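Local coordinates for protein SusD homolog (Bacteroides thetaiotaomicron VPI-5482, PDB 3FDH) that probably binds glycans at the bacterial surface as a SusD/RagB-family outer-membrane lipoprotein serving their uptake, at residues 49-54 and 432-437; 41-46 and 259-264; 415-420 and 439-444. All coordinates share one frame; numbering follows the deposited sequence.

Interaction 1 (49-54 and 432-437)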
ATOM      1  N   ILE A  49      11.171   0.073   3.073  1.00 29.14           N
ATOM      2  CA  ILE A  49      11.540   0.007   1.640  1.00 28.76           C
ATOM      3  C   ILE A  49      12.007   1.337   1.072  1.00 28.40           C
ATOM      4  O   ILE A  49      12.059   1.581  -0.129  1.00 31.47           O
ATOM      5  CB  ILE A  49      10.522  -0.747   0.748  1.00 30.06           C
ATOM      6  CG1 ILE A  49       9.089  -0.305   0.976  1.00 30.66           C
ATOM      7  CG2 ILE A  49      10.642  -2.247   1.100  1.00 25.52           C
ATOM      8  CD1 ILE A  49       8.800   1.087   0.613  1.00 28.04           C
ATOM      9  N   GLU A  50      12.317   2.207   2.022  1.00 28.58           N
ATOM     10  CA  GLU A  50      13.067   3.430   1.757  1.00 26.93           C
ATOM     11  C   GLU A  50      12.467   4.476   0.853  1.00 28.32           C
ATOM     12  O   GLU A  50      13.172   5.197   0.135  1.00 28.04           O
ATOM     13  CB  GLU A  50      14.506   3.075   1.355  1.00 26.84           C
ATOM     14  CG  GLU A  50      15.259   2.273   2.444  1.00 26.81           C
ATOM     15  CD  GLU A  50      16.706   1.985   2.132  1.00 29.92           C
ATOM     16  OE1 GLU A  50      17.251   2.479   1.132  1.00 31.46           O
ATOM     17  OE2 GLU A  50      17.308   1.209   2.900  1.00 28.57           O
ATOM     18  N   TYR A  51      11.152   4.591   0.947  1.00 28.20           N
ATOM     19  CA  TYR A  51      10.423   5.713   0.291  1.00 26.24           C
ATOM     20  C   TYR A  51      10.629   7.012   1.095  1.00 25.94           C
ATOM     21  O   TYR A  51      10.568   8.162   0.584  1.00 30.47           O
ATOM     22  CB  TYR A  51       8.945   5.424   0.298  1.00 25.73           C
ATOM     23  CG  TYR A  51       8.436   4.560  -0.825  1.00 28.81           C
ATOM     24  CD1 TYR A  51       9.144   4.446  -2.040  1.00 25.59           C
ATOM     25  CD2 TYR A  51       7.194   3.917  -0.718  1.00 28.68           C
ATOM     26  CE1 TYR A  51       8.632   3.693  -3.102  1.00 29.04           C
ATOM     27  CE2 TYR A  51       6.682   3.171  -1.757  1.00 28.28           C
ATOM     28  CZ  TYR A  51       7.364   3.082  -2.956  1.00 25.01           C
ATOM     29  OH  TYR A  51       6.821   2.316  -3.973  1.00 25.79           O
ATOM     30  N   GLU A  52      10.838   6.777   2.382  1.00 28.50           N
ATOM     31  CA  GLU A  52      11.064   7.797   3.404  1.00 26.99           C
ATOM     32  C   GLU A  52      12.007   7.306   4.434  1.00 28.18           C
ATOM     33  O   GLU A  52      12.216   6.092   4.574  1.00 27.25           O
ATOM     34  CB  GLU A  52       9.747   8.240   4.092  1.00 29.17           C
ATOM     35  CG  GLU A  52       8.613   8.697   3.155  1.00 28.74           C
ATOM     36  CD  GLU A  52       8.832   9.971   2.375  1.00 32.82           C
ATOM     37  OE1 GLU A  52       9.735  10.766   2.722  1.00 33.92           O
ATOM     38  OE2 GLU A  52       8.030  10.210   1.428  1.00 29.88           O
ATOM     39  N   VAL A  53      12.507   8.267   5.200  1.00 28.63           N
ATOM     40  CA  VAL A  53      13.406   7.980   6.319  1.00 28.39           C
ATOM     41  C   VAL A  53      12.752   8.382   7.618  1.00 28.47           C
ATOM     42  O   VAL A  53      12.219   9.477   7.772  1.00 28.05           O
ATOM     43  CB  VAL A  53      14.781   8.692   6.162  1.00 29.18           C
ATOM     44  CG1 VAL A  53      15.726   8.313   7.292  1.00 25.77           C
ATOM     45  CG2 VAL A  53      15.416   8.328   4.815  1.00 29.93           C
ATOM     46  N   GLY A  54      12.715   7.454   8.566  1.00 27.60           N
ATOM     47  CA  GLY A  54      12.200   7.780   9.891  1.00 28.08           C
ATOM     48  C   GLY A  54      13.274   8.576  10.612  1.00 27.51           C
ATOM     49  O   GLY A  54      14.389   8.092  10.801  1.00 28.27           O
ATOM     50  N   THR A 432       2.613   0.208   1.614  1.00 29.14           N
ATOM     51  CA  THR A 432       2.146  -1.057   2.190  1.00 28.00           C
ATOM     52  C   THR A 432       2.326  -2.159   1.135  1.00 28.16           C
ATOM     53  O   THR A 432       2.963  -3.200   1.332  1.00 27.79           O
ATOM     54  CB  THR A 432       0.648  -0.916   2.577  1.00 30.18           C
ATOM     55  OG1 THR A 432       0.532  -0.046   3.717  1.00 29.52           O
ATOM     56  CG2 THR A 432       0.019  -2.241   2.915  1.00 26.30           C
ATOM     57  N   GLU A 433       1.769  -1.906  -0.026  1.00 26.04           N
ATOM     58  CA  GLU A 433       1.835  -2.878  -1.127  1.00 28.09           C
ATOM     59  C   GLU A 433       3.266  -3.003  -1.696  1.00 27.88           C
ATOM     60  O   GLU A 433       3.690  -4.071  -2.086  1.00 30.32           O
ATOM     61  CB  GLU A 433       0.784  -2.536  -2.187  1.00 27.73           C
ATOM     62  CG  GLU A 433       0.698  -3.475  -3.366  1.00 33.06           C
ATOM     63  CD  GLU A 433       0.277  -4.890  -2.997  1.00 31.41           C
ATOM     64  OE1 GLU A 433      -0.169  -5.130  -1.876  1.00 32.92           O
ATOM     65  OE2 GLU A 433       0.362  -5.762  -3.882  1.00 34.73           O
ATOM     66  N   THR A 434       4.018  -1.917  -1.727  1.00 26.96           N
ATOM     67  CA  THR A 434       5.403  -1.988  -2.253  1.00 28.22           C
ATOM     68  C   THR A 434       6.274  -2.890  -1.430  1.00 28.47           C
ATOM     69  O   THR A 434       7.130  -3.613  -1.942  1.00 27.99           O
ATOM     70  CB  THR A 434       6.027  -0.673  -2.336  1.00 29.37           C
ATOM     71  OG1 THR A 434       5.331   0.049  -3.358  1.00 28.54           O
ATOM     72  CG2 THR A 434       7.518  -0.811  -2.716  1.00 27.85           C
ATOM     73  N   TYR A 435       5.944  -2.893  -0.155  1.00 28.16           N
ATOM     74  CA  TYR A 435       6.641  -3.740   0.826  1.00 28.61           C
ATOM     75  C   TYR A 435       6.315  -5.243   0.634  1.00 29.47           C
ATOM     76  O   TYR A 435       7.183  -6.103   0.779  1.00 28.47           O
ATOM     77  CB  TYR A 435       6.295  -3.258   2.212  1.00 30.62           C
ATOM     78  CG  TYR A 435       6.824  -4.109   3.315  1.00 26.50           C
ATOM     79  CD1 TYR A 435       8.194  -4.119   3.631  1.00 32.89           C
ATOM     80  CD2 TYR A 435       5.964  -4.838   4.101  1.00 31.57           C
ATOM     81  CE1 TYR A 435       8.673  -4.895   4.654  1.00 27.52           C
ATOM     82  CE2 TYR A 435       6.425  -5.591   5.129  1.00 26.32           C
ATOM     83  CZ  TYR A 435       7.775  -5.614   5.419  1.00 32.85           C
ATOM     84  OH  TYR A 435       8.156  -6.378   6.475  1.00 29.95           O
ATOM     85  N   ASN A 436       5.091  -5.530   0.232  1.00 30.44           N
ATOM     86  CA  ASN A 436       4.706  -6.878  -0.183  1.00 30.30           C
ATOM     87  C   ASN A 436       5.494  -7.261  -1.425  1.00 28.95           C
ATOM     88  O   ASN A 436       6.072  -8.326  -1.475  1.00 30.73           O
ATOM     89  CB  ASN A 436       3.223  -7.000  -0.485  1.00 32.04           C
ATOM     90  CG  ASN A 436       2.362  -6.856   0.744  1.00 30.62           C
ATOM     91  OD1 ASN A 436       2.754  -7.306   1.835  1.00 29.58           O
ATOM     92  ND2 ASN A 436       1.183  -6.215   0.584  1.00 29.33           N
ATOM     93  N   ASP A 437       5.524  -6.389  -2.436  1.00 28.18           N
ATOM     94  CA  ASP A 437       6.248  -6.715  -3.659  1.00 27.90           C
ATOM     95  C   ASP A 437       7.717  -6.976  -3.374  1.00 29.10           C
ATOM     96  O   ASP A 437       8.345  -7.874  -3.931  1.00 30.28           O
ATOM     97  CB  ASP A 437       6.187  -5.575  -4.680  1.00 29.16           C
ATOM     98  CG  ASP A 437       4.830  -5.480  -5.456  1.00 27.63           C
ATOM     99  OD1 ASP A 437       4.265  -6.516  -5.865  1.00 31.20           O
ATOM    100  OD2 ASP A 437       4.407  -4.346  -5.774  1.00 34.49           O
TER
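The phenol oxygen of Tyr51 reaches the helix 431-443 at Thr434: Tyr51 OH lies 2.8 Å from Thr434 OG1, and its other partner is the carbonyl oxygen of Tyr421, outside the two segments. Since that carbonyl can only accept, the phenol proton points there. The threonine oxygen sits at the edge of the Tyr51 ring, near its plane; the two side chains come from opposite directions, and Thr434 CG2 is 3.4 Å from Tyr51 OH.

Ile49 packs beside this pair. Its CG1 branch is wedged between its own backbone N and carbonyl carbon (chi1 48°), which carries CD1 over one face of the Tyr51 ring, 3.5 Å above the plane and offset toward the rim. The same CD1 is 4.0 Å from Thr434 CG2. The other branch turns to Tyr435, where Ile49 CG2 lies 4.0 Å from Tyr435 CD1, at the ring edge and in its plane. Both aromatic residues are thus touched by one isoleucine, through different methyls.

The backbone puts these groups here through a Schellman motif. Ile49 is the first residue to leave the helix 40-48, Glu50 takes positive phi as the C-prime residue, and two bonds back into the helix, Tyr51 N to Ser46 O and Glu50 N to Ser47 O, close the turn before the chain enters strand 52-54. Ile49 O accepts from the hydroxyl of Tyr421, so that one tyrosine engages the turn twice.

On the helix 431-443, Asn436 ND2 donates to Glu433 OE1 at 3.0 Å, fairly straight and from above the carboxylate plane. Glu433 OE2 is held by Arg208 in a salt bridge.

Interaction 2 (41-46 and 259-264)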
ATOM      1  N   ILE A  41       0.775   0.804   9.217  1.00 32.00           N
ATOM      2  CA  ILE A  41       1.354  -0.250   8.365  1.00 30.94           C
ATOM      3  C   ILE A  41       2.135   0.417   7.233  1.00 27.82           C
ATOM      4  O   ILE A  41       3.276   0.053   6.936  1.00 27.08           O
ATOM      5  CB  ILE A  41       0.282  -1.180   7.764  1.00 30.43           C
ATOM      6  CG1 ILE A  41      -0.409  -1.995   8.863  1.00 32.74           C
ATOM      7  CG2 ILE A  41       0.905  -2.167   6.770  1.00 30.54           C
ATOM      8  CD1 ILE A  41       0.513  -2.776   9.694  1.00 38.35           C
ATOM      9  N   ASN A  42       1.512   1.440   6.662  1.00 28.84           N
ATOM     10  CA  ASN A  42       2.044   2.191   5.506  1.00 27.03           C
ATOM     11  C   ASN A  42       3.198   3.085   5.937  1.00 29.06           C
ATOM     12  O   ASN A  42       4.196   3.256   5.226  1.00 26.16           O
ATOM     13  CB  ASN A  42       0.975   3.063   4.842  1.00 27.02           C
ATOM     14  CG  ASN A  42       1.484   3.827   3.608  1.00 28.72           C
ATOM     15  OD1 ASN A  42       1.715   3.219   2.549  1.00 30.31           O
ATOM     16  ND2 ASN A  42       1.537   5.183   3.693  1.00 30.47           N
ATOM     17  N   THR A  43       3.029   3.646   7.125  1.00 29.09           N
ATOM     18  CA  THR A  43       4.029   4.548   7.682  1.00 30.80           C
ATOM     19  C   THR A  43       5.383   3.855   7.843  1.00 29.40           C
ATOM     20  O   THR A  43       6.441   4.360   7.400  1.00 30.52           O
ATOM     21  CB  THR A  43       3.492   5.197   8.979  1.00 31.33           C
ATOM     22  OG1 THR A  43       2.346   6.019   8.597  1.00 29.46           O
ATOM     23  CG2 THR A  43       4.608   6.060   9.659  1.00 26.54           C
ATOM     24  N   TYR A  44       5.334   2.685   8.457  1.00 29.57           N
ATOM     25  CA  TYR A  44       6.547   1.897   8.705  1.00 28.80           C
ATOM     26  C   TYR A  44       7.082   1.299   7.420  1.00 28.83           C
ATOM     27  O   TYR A  44       8.292   1.287   7.171  1.00 27.32           O
ATOM     28  CB  TYR A  44       6.326   0.866   9.809  1.00 28.03           C
ATOM     29  CG  TYR A  44       6.279   1.457  11.190  1.00 30.27           C
ATOM     30  CD1 TYR A  44       5.191   2.242  11.616  1.00 30.33           C
ATOM     31  CD2 TYR A  44       7.293   1.218  12.101  1.00 30.34           C
ATOM     32  CE1 TYR A  44       5.145   2.773  12.923  1.00 32.80           C
ATOM     33  CE2 TYR A  44       7.272   1.758  13.406  1.00 29.62           C
ATOM     34  CZ  TYR A  44       6.191   2.519  13.815  1.00 31.73           C
ATOM     35  OH  TYR A  44       6.196   3.017  15.108  1.00 29.97           O
ATOM     36  N   ALA A  45       6.195   0.789   6.580  1.00 28.52           N
ATOM     37  CA  ALA A  45       6.615   0.289   5.270  1.00 27.41           C
ATOM     38  C   ALA A  45       7.438   1.316   4.514  1.00 28.72           C
ATOM     39  O   ALA A  45       8.439   1.011   3.848  1.00 29.88           O
ATOM     40  CB  ALA A  45       5.380  -0.142   4.445  1.00 26.45           C
ATOM     41  N   SER A  46       7.012   2.562   4.614  1.00 30.50           N
ATOM     42  CA  SER A  46       7.696   3.665   3.934  1.00 29.35           C
ATOM     43  C   SER A  46       9.164   3.708   4.285  1.00 29.46           C
ATOM     44  O   SER A  46      10.029   3.923   3.436  1.00 29.60           O
ATOM     45  CB  SER A  46       7.067   5.021   4.278  1.00 31.57           C
ATOM     46  OG  SER A  46       5.731   5.123   3.869  1.00 28.23           O
ATOM     47  N   ALA A 259       5.931  14.808  12.467  1.00 29.81           N
ATOM     48  CA  ALA A 259       7.027  15.386  11.692  1.00 30.15           C
ATOM     49  C   ALA A 259       8.163  14.366  11.617  1.00 29.96           C
ATOM     50  O   ALA A 259       9.331  14.701  11.694  1.00 30.67           O
ATOM     51  CB  ALA A 259       7.511  16.701  12.335  1.00 29.62           C
ATOM     52  N   GLY A 260       7.800  13.113  11.393  1.00 29.60           N
ATOM     53  CA  GLY A 260       8.746  12.008  11.535  1.00 28.98           C
ATOM     54  C   GLY A 260       9.434  11.393  10.358  1.00 29.55           C
ATOM     55  O   GLY A 260      10.141  10.400  10.502  1.00 28.91           O
ATOM     56  N   PHE A 261       9.225  11.993   9.208  1.00 28.05           N
ATOM     57  CA  PHE A 261       9.853  11.578   7.944  1.00 29.74           C
ATOM     58  C   PHE A 261      10.822  12.624   7.401  1.00 29.56           C
ATOM     59  O   PHE A 261      10.635  13.820   7.541  1.00 31.67           O
ATOM     60  CB  PHE A 261       8.835  11.404   6.819  1.00 28.83           C
ATOM     61  CG  PHE A 261       7.923  10.208   6.941  1.00 29.79           C
ATOM     62  CD1 PHE A 261       8.395   8.964   7.265  1.00 38.69           C
ATOM     63  CD2 PHE A 261       6.592  10.348   6.617  1.00 38.05           C
ATOM     64  CE1 PHE A 261       7.535   7.893   7.308  1.00 40.25           C
ATOM     65  CE2 PHE A 261       5.739   9.283   6.640  1.00 39.56           C
ATOM     66  CZ  PHE A 261       6.206   8.062   6.980  1.00 33.72           C
ATOM     67  N   GLY A 262      11.858  12.096   6.779  1.00 30.13           N
ATOM     68  CA  GLY A 262      12.889  12.828   6.067  1.00 27.82           C
ATOM     69  C   GLY A 262      13.048  12.243   4.662  1.00 27.33           C
ATOM     70  O   GLY A 262      12.762  11.086   4.404  1.00 28.91           O
ATOM     71  N   ALA A 263      13.434  13.099   3.733  1.00 26.73           N
ATOM     72  CA  ALA A 263      13.605  12.704   2.332  1.00 28.21           C
ATOM     73  C   ALA A 263      14.624  11.558   2.235  1.00 29.70           C
ATOM     74  O   ALA A 263      15.711  11.630   2.800  1.00 30.33           O
ATOM     75  CB  ALA A 263      14.088  13.906   1.524  1.00 26.54           C
ATOM     76  N   SER A 264      14.258  10.525   1.481  1.00 28.81           N
ATOM     77  CA  SER A 264      15.099   9.351   1.270  1.00 28.68           C
ATOM     78  C   SER A 264      16.218   9.547   0.274  1.00 29.94           C
ATOM     79  O   SER A 264      15.974   9.853  -0.902  1.00 28.88           O
ATOM     80  CB  SER A 264      14.240   8.175   0.790  1.00 29.63           C
ATOM     81  OG  SER A 264      15.044   7.045   0.489  1.00 28.16           O
TER
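Phe261 sends its ring from strand 261-263 to the flank of helix 40-48, where the leading edge lands on Thr43. The backbone oxygen Thr43 O is at that edge, in the ring plane, 3.7 Å from Phe261 CE1. A carbonyl in this position faces the slightly positive ring hydrogens, which is probably mildly favourable; it is not a hydrogen bond. The Thr43 methyl comes to the same end of the ring, crossing it at a slant, with Thr43 CG2 3.7 Å from Phe261 CZ.

What each threonine branch does follows from its first torsion. At chi1 -64° CG2 is anti to the backbone N and is free to meet the ring, while OG1 lies beside the N and bonds back to Gly39 O one turn earlier. Phe261 has its CG anti to the carbonyl carbon (chi1 -71°), which throws the ring off the strand toward the helix.

Ser46, one turn on from Thr43, adds a looser touch: its CB is 4.2 Å from Phe261 CZ. Its hydroxyl is turned back into the helix, Ser46 OG donating to Asn42 O at 2.8 Å. That carbonyl also takes Ser46 N, and the two donors arrive from opposite faces of its plane. A serine hydroxyl is satisfied in this way within the buried helix, leaving carbon to meet the aromatic ring.

With an alanine in place of Phe261 the Thr43 methyl and carbonyl lose their ring partner, and a gap is likely to open between helix and strand.

Phe251 and Phe254 of helix 250-258 also meet the Phe261 ring, Phe251 with its plane turned by about 25°. The result is an aromatic cluster between helix 40-48, helix 250-258 and the two-stranded antiparallel sheet, 52-54 with 261-263, in this mainly helical SusD-like fold.

Interaction 3 (415-420 and 439-444)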
ATOM      1  N   GLU A 415      13.174  -3.731 -14.922  1.00 29.28           N
ATOM      2  CA  GLU A 415      12.753  -2.344 -15.178  1.00 29.49           C
ATOM      3  C   GLU A 415      11.305  -2.100 -14.767  1.00 29.48           C
ATOM      4  O   GLU A 415      10.959  -1.077 -14.178  1.00 27.19           O
ATOM      5  CB  GLU A 415      12.978  -1.955 -16.628  1.00 30.57           C
ATOM      6  CG  GLU A 415      12.596  -0.520 -16.909  1.00 29.46           C
ATOM      7  CD  GLU A 415      13.402   0.555 -16.115  1.00 32.83           C
ATOM      8  OE1 GLU A 415      14.506   0.296 -15.570  1.00 29.16           O
ATOM      9  OE2 GLU A 415      12.919   1.708 -16.071  1.00 31.00           O
ATOM     10  N   THR A 416      10.468  -3.069 -15.086  1.00 30.45           N
ATOM     11  CA  THR A 416       9.070  -3.035 -14.710  1.00 30.85           C
ATOM     12  C   THR A 416       8.907  -2.908 -13.197  1.00 27.56           C
ATOM     13  O   THR A 416       8.139  -2.097 -12.719  1.00 28.56           O
ATOM     14  CB  THR A 416       8.278  -4.270 -15.259  1.00 30.28           C
ATOM     15  OG1 THR A 416       8.290  -4.222 -16.703  1.00 28.98           O
ATOM     16  CG2 THR A 416       6.783  -4.314 -14.707  1.00 27.52           C
HETATM   17  N   MSE A 417       9.675  -3.650 -12.421  1.00 29.11           N
HETATM   18  CA  MSE A 417       9.453  -3.639 -10.999  1.00 28.87           C
HETATM   19  C   MSE A 417      10.073  -2.395 -10.353  1.00 29.65           C
HETATM   20  O   MSE A 417       9.558  -1.885  -9.335  1.00 29.02           O
HETATM   21  CB  MSE A 417       9.997  -4.911 -10.405  1.00 25.70           C
HETATM   22  CG  MSE A 417       9.390  -6.205 -10.990  1.00 24.59           C
HETATM   23 SE   MSE A 417       7.469  -6.201 -10.822  0.75 24.94          SE
HETATM   24  CE  MSE A 417       7.400  -6.103  -8.889  1.00 27.19           C
ATOM     25  N   ILE A 418      11.170  -1.915 -10.953  1.00 30.06           N
ATOM     26  CA  ILE A 418      11.782  -0.626 -10.519  1.00 29.40           C
ATOM     27  C   ILE A 418      10.755   0.495 -10.709  1.00 28.27           C
ATOM     28  O   ILE A 418      10.549   1.343  -9.836  1.00 29.13           O
ATOM     29  CB  ILE A 418      13.098  -0.293 -11.252  1.00 28.64           C
ATOM     30  CG1 ILE A 418      14.201  -1.270 -10.795  1.00 28.51           C
ATOM     31  CG2 ILE A 418      13.514   1.124 -10.916  1.00 28.95           C
ATOM     32  CD1 ILE A 418      15.559  -1.205 -11.589  1.00 27.03           C
ATOM     33  N   GLN A 419      10.097   0.476 -11.854  1.00 29.29           N
ATOM     34  CA  GLN A 419       9.090   1.466 -12.169  1.00 28.56           C
ATOM     35  C   GLN A 419       7.870   1.357 -11.259  1.00 29.22           C
ATOM     36  O   GLN A 419       7.294   2.374 -10.859  1.00 31.12           O
ATOM     37  CB  GLN A 419       8.700   1.456 -13.681  1.00 28.84           C
ATOM     38  CG  GLN A 419       9.828   1.960 -14.612  1.00 30.31           C
ATOM     39  CD  GLN A 419      10.313   3.388 -14.268  1.00 27.22           C
ATOM     40  OE1 GLN A 419       9.511   4.277 -13.960  1.00 28.64           O
ATOM     41  NE2 GLN A 419      11.622   3.604 -14.336  1.00 26.21           N
ATOM     42  N   LYS A 420       7.506   0.135 -10.871  1.00 28.45           N
ATOM     43  CA  LYS A 420       6.366  -0.058  -9.994  1.00 28.11           C
ATOM     44  C   LYS A 420       6.730   0.603  -8.685  1.00 27.47           C
ATOM     45  O   LYS A 420       5.968   1.337  -8.100  1.00 25.95           O
ATOM     46  CB  LYS A 420       6.058  -1.562  -9.807  1.00 27.35           C
ATOM     47  CG  LYS A 420       4.811  -1.847  -9.031  1.00 26.05           C
ATOM     48  CD  LYS A 420       4.490  -3.324  -8.920  1.00 25.79           C
ATOM     49  CE  LYS A 420       3.064  -3.594  -8.456  1.00 24.35           C
ATOM     50  NZ  LYS A 420       2.932  -5.034  -7.920  1.00 27.23           N
ATOM     51  N   ARG A 439       9.205  -8.019  -0.630  1.00 27.69           N
ATOM     52  CA  ARG A 439       9.392  -9.276   0.054  1.00 27.69           C
ATOM     53  C   ARG A 439       9.077 -10.465  -0.873  1.00 28.31           C
ATOM     54  O   ARG A 439       9.665 -11.539  -0.780  1.00 25.04           O
ATOM     55  CB  ARG A 439       8.531  -9.356   1.317  1.00 27.75           C
ATOM     56  CG  ARG A 439       8.971  -8.423   2.409  1.00 27.22           C
ATOM     57  CD  ARG A 439       8.071  -8.646   3.627  1.00 26.73           C
ATOM     58  NE  ARG A 439       6.706  -8.215   3.369  1.00 25.39           N
ATOM     59  CZ  ARG A 439       5.647  -8.599   4.050  1.00 26.15           C
ATOM     60  NH1 ARG A 439       5.791  -9.488   4.994  1.00 27.71           N
ATOM     61  NH2 ARG A 439       4.466  -8.158   3.718  1.00 28.40           N
ATOM     62  N   ARG A 440       8.172 -10.249  -1.804  1.00 28.66           N
ATOM     63  CA  ARG A 440       7.818 -11.324  -2.738  1.00 29.14           C
ATOM     64  C   ARG A 440       9.033 -11.539  -3.612  1.00 27.47           C
ATOM     65  O   ARG A 440       9.402 -12.688  -3.874  1.00 28.55           O
ATOM     66  CB  ARG A 440       6.576 -10.992  -3.549  1.00 30.80           C
ATOM     67  CG  ARG A 440       6.304 -11.959  -4.674  1.00 29.78           C
ATOM     68  CD  ARG A 440       4.958 -11.728  -5.312  1.00 30.87           C
ATOM     69  NE  ARG A 440       4.787 -10.398  -5.857  1.00 30.17           N
ATOM     70  CZ  ARG A 440       5.112 -10.062  -7.113  1.00 23.77           C
ATOM     71  NH1 ARG A 440       5.664 -10.955  -7.936  1.00 25.11           N
ATOM     72  NH2 ARG A 440       4.934  -8.828  -7.507  1.00 30.60           N
HETATM   73  N   MSE A 441       9.636 -10.443  -4.080  1.00 28.46           N
HETATM   74  CA  MSE A 441      10.885 -10.521  -4.890  1.00 27.37           C
HETATM   75  C   MSE A 441      11.985 -11.257  -4.137  1.00 28.65           C
HETATM   76  O   MSE A 441      12.739 -12.050  -4.714  1.00 28.90           O
HETATM   77  CB  MSE A 441      11.395  -9.176  -5.295  1.00 32.09           C
HETATM   78  CG  MSE A 441      10.655  -8.805  -6.512  1.00 19.81           C
HETATM   79 SE   MSE A 441      10.973  -7.065  -7.391  0.75 24.49          SE
HETATM   80  CE  MSE A 441      10.028  -5.875  -6.293  1.00 30.74           C
ATOM     81  N   LYS A 442      12.084 -10.960  -2.842  1.00 28.80           N
ATOM     82  CA  LYS A 442      13.032 -11.661  -1.994  1.00 29.21           C
ATOM     83  C   LYS A 442      12.831 -13.177  -2.025  1.00 29.98           C
ATOM     84  O   LYS A 442      13.793 -13.943  -2.194  1.00 27.97           O
ATOM     85  CB  LYS A 442      12.963 -11.209  -0.536  1.00 30.98           C
ATOM     86  CG  LYS A 442      13.732  -9.994  -0.265  1.00 37.45           C
ATOM     87  CD  LYS A 442      13.824  -9.643   1.243  1.00 34.28           C
ATOM     88  CE  LYS A 442      14.713 -10.558   2.037  1.00 32.74           C
ATOM     89  NZ  LYS A 442      16.161 -10.525   1.722  1.00 36.06           N
ATOM     90  N   GLY A 443      11.578 -13.596  -1.862  1.00 28.64           N
ATOM     91  CA  GLY A 443      11.245 -15.006  -1.902  1.00 29.15           C
ATOM     92  C   GLY A 443      11.557 -15.641  -3.248  1.00 29.86           C
ATOM     93  O   GLY A 443      11.883 -16.814  -3.318  1.00 30.80           O
ATOM     94  N   LEU A 444      11.525 -14.836  -4.302  1.00 29.74           N
ATOM     95  CA  LEU A 444      11.805 -15.281  -5.678  1.00 31.21           C
ATOM     96  C   LEU A 444      13.299 -15.133  -6.003  1.00 30.40           C
ATOM     97  O   LEU A 444      13.752 -15.406  -7.097  1.00 30.53           O
ATOM     98  CB  LEU A 444      10.984 -14.463  -6.688  1.00 30.13           C
ATOM     99  CG  LEU A 444       9.476 -14.628  -6.588  1.00 28.69           C
ATOM    100  CD1 LEU A 444       8.719 -13.681  -7.521  1.00 28.73           C
ATOM    101  CD2 LEU A 444       9.130 -16.098  -6.872  1.00 32.80           C
TER
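Met417 and Met441 meet inside an antiparallel helical hairpin, in which helix 412-423 turns through a short loop into helix 431-443. The segment axes make an angle of 155° but stay 13.1 Å apart, so long side chains have to bridge the space between them.

Two selenomethionines, the labelled form of methionine used in the crystal, do most of this. They slide past each other in opposite directions: Met441 SE lies 3.8 Å from Met417 CB, and the two terminal methyls, Met417 CE and Met441 CE, are 3.7 Å apart. In Met441 the extended chi2 (179°) carries the selenium across to Met417 CB, and the bend at chi3 turns CE toward the methyl of Met417. Met417 is bent at both chi2 and chi3, and its curled end presents CE to the other helix.

The same methyl also touches Arg440, whose chain crosses Met417 at about a right angle; Met417 CE is 3.9 Å from Arg440 NH2. Beyond it Lys420, almost fully stretched, brings NZ to the edge of the guanidinium, near its plane, with Lys420 NZ 4.3 Å from Arg440 NH2. The two cations share one carboxylate: Asp437 gives OD2 to the lysine and OD1 to Arg440 NH2, which is likely to offset their like charges.

Glu344 of helix 335-348 takes Arg440 NH1 in a second salt bridge and also touches Met417, while Phe340 of that helix packs on Lys420. Helix 393-410 packs on Glu415 and Gln419, and the loop after helix 431-443 lays Glu446 and Phe448 on Met441.

From the N terminus, residues 41-46 and 49-54 come first, either side of the end of helix 40-48. Interaction 2 closes a loop of 212 residues when 259-264 returns to that helix. Interaction 1 opens inside this loop and closes far later, at 432-437, so the two cross; the sheet they share and a bond from Ser264 OG to Glu50 O join them. Interaction 3 opens at 415-420, within the span of interaction 1, and closes just beyond it at 439-444, another crossing, with helix 431-443 common to both. Interactions 2 and 3 lie in series without touching. Interaction 1 therefore connects helix 40-48 and the small sheet to the helix pair 412-423 and 431-443.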